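SsDNA binding protein (Aeropyrum pernix, PDB 4PSN) binds single-stranded DNA, probably by enclosing it in a tunnel system formed between its subunits. Local coordinates at residues C[183-186]-C[187-190]. Sequence-based numbering, arbitrary orientation.
Sequences ADRI and DDFV
Arg185 and Asp188 meet in a local contact at the start of helix 186-198, in the C-terminal domain. Arg185 ends a short 3-10 segment (183-185) that comes after strand 172-180, and it holds the N-cap position of the helix. The first turn of the helix is closed by two backbone hydrogen bonds. Phe189 N donates to Arg185 O at 2.8 Å, and Val190 N donates to Ile186 O at 2.8 Å. The arginine chain bends at chi2 (-58°) and again at chi3 (-66°), which folds its guanidinium back beside Asp188. The carboxylate of Asp188 lies over one face of that group, toward its rim, with the two planes 46° apart. The pair forms a salt bridge by charge alone, because no N-H points at OD2; the position of this oxygen is less sure. The other oxygen, OD1, is bridged to Arg191. A water accepts from Asp188 N at 3.0 Å and donates to Asp184 O at 3.1 Å, so it links the 3-10 turn to the helix start. On the buried side, Ile186 CG2 and Val190 CG2 pack 4.1 Å apart, and both side chains rest on Tyr139 and Val153 of the sheet. Asp187 also joins the helix to the sheet, by a hydrogen bond between its carboxylate and Tyr139 and a salt bridge to Lys128. An asparagine in place of Asp188 would probably leave Arg185 and Arg191 without their shared negative charge. A carboxylate in the first helical turn is also likely to interact favourably with the helix dipole, and Arg185 probably offsets part of its charge.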
loop_
_atom_site.group_PDB
_atom_site.type_symbol
_atom_site.label_atom_id
_atom_site.label_comp_id
_atom_site.label_asym_id
_atom_site.label_seq_id
_atom_site.Cartn_x
_atom_site.Cartn_y
_atom_site.Cartn_z
ATOM N N ALA C 183 -11.986 -7.254 -49.386
ATOM C CA ALA C 183 -12.265 -8.360 -48.461
ATOM C C ALA C 183 -11.336 -9.568 -48.608
ATOM O O ALA C 183 -10.968 -10.193 -47.609
ATOM C CB ALA C 183 -13.713 -8.795 -48.564
ATOM N N ASP C 184 -10.949 -9.895 -49.841
ATOM C CA ASP C 184 -10.041 -11.020 -50.063
ATOM C C ASP C 184 -8.595 -10.662 -49.753
ATOM O O ASP C 184 -7.708 -11.491 -49.912
ATOM C CB ASP C 184 -10.160 -11.569 -51.488
ATOM C CG ASP C 184 -10.198 -10.472 -52.535
ATOM O OD1 ASP C 184 -11.312 -9.986 -52.838
ATOM O OD2 ASP C 184 -9.121 -10.092 -53.051
ATOM N N ARG C 185 -8.368 -9.435 -49.294
ATOM C CA ARG C 185 -7.021 -8.962 -48.988
ATOM C C ARG C 185 -6.820 -8.703 -47.489
ATOM O O ARG C 185 -5.803 -8.146 -47.081
ATOM C CB ARG C 185 -6.715 -7.685 -49.779
ATOM C CG ARG C 185 -6.684 -7.879 -51.296
ATOM C CD ARG C 185 -5.661 -8.932 -51.707
ATOM N NE ARG C 185 -4.295 -8.502 -51.426
ATOM C CZ ARG C 185 -3.214 -9.235 -51.679
ATOM N NH1 ARG C 185 -2.008 -8.764 -51.383
ATOM N NH2 ARG C 185 -3.339 -10.441 -52.226
ATOM N N ILE C 186 -7.790 -9.094 -46.673
ATOM C CA ILE C 186 -7.724 -8.792 -45.242
ATOM C C ILE C 186 -6.536 -9.490 -44.561
ATOM O O ILE C 186 -5.829 -8.877 -43.764
ATOM C CB ILE C 186 -9.086 -9.060 -44.524
ATOM C CG1 ILE C 186 -10.113 -8.014 -44.992
ATOM C CG2 ILE C 186 -8.925 -8.991 -42.995
ATOM C CD1 ILE C 186 -11.503 -8.155 -44.399
ATOM N N ASP C 187 -6.296 -10.755 -44.895
ATOM C CA ASP C 187 -5.177 -11.489 -44.288
ATOM C C ASP C 187 -3.869 -10.759 -44.542
ATOM O O ASP C 187 -3.127 -10.457 -43.612
ATOM C CB ASP C 187 -5.077 -12.922 -44.821
ATOM C CG ASP C 187 -6.140 -13.846 -44.235
ATOM O OD1 ASP C 187 -6.846 -13.429 -43.290
ATOM O OD2 ASP C 187 -6.266 -14.998 -44.714
ATOM N N ASP C 188 -3.590 -10.485 -45.811
ATOM C CA ASP C 188 -2.434 -9.677 -46.170
ATOM C C ASP C 188 -2.428 -8.321 -45.457
ATOM O O ASP C 188 -1.408 -7.897 -44.931
ATOM C CB ASP C 188 -2.383 -9.481 -47.684
ATOM C CG ASP C 188 -2.145 -10.785 -48.426
ATOM O OD1 ASP C 188 -1.333 -11.601 -47.933
ATOM O OD2 ASP C 188 -2.771 -10.999 -49.489
ATOM N N PHE C 189 -3.563 -7.631 -45.454
ATOM C CA PHE C 189 -3.607 -6.327 -44.820
ATOM C C PHE C 189 -3.243 -6.419 -43.337
ATOM O O PHE C 189 -2.478 -5.599 -42.818
ATOM C CB PHE C 189 -4.983 -5.685 -44.986
ATOM C CG PHE C 189 -5.110 -4.382 -44.271
ATOM C CD1 PHE C 189 -4.874 -3.187 -44.931
ATOM C CD2 PHE C 189 -5.442 -4.350 -42.924
ATOM C CE1 PHE C 189 -4.986 -1.977 -44.260
ATOM C CE2 PHE C 189 -5.551 -3.139 -42.247
ATOM C CZ PHE C 189 -5.319 -1.958 -42.914
ATOM N N VAL C 190 -3.763 -7.431 -42.652
ATOM C CA VAL C 190 -3.489 -7.555 -41.219
ATOM C C VAL C 190 -2.005 -7.834 -40.941
ATOM O O VAL C 190 -1.405 -7.231 -40.051
ATOM C CB VAL C 190 -4.390 -8.608 -40.557
ATOM C CG1 VAL C 190 -3.926 -8.886 -39.138
ATOM C CG2 VAL C 190 -5.826 -8.098 -40.545
HETATM O O HOH W 1 -5.274 -11.740 -47.992
#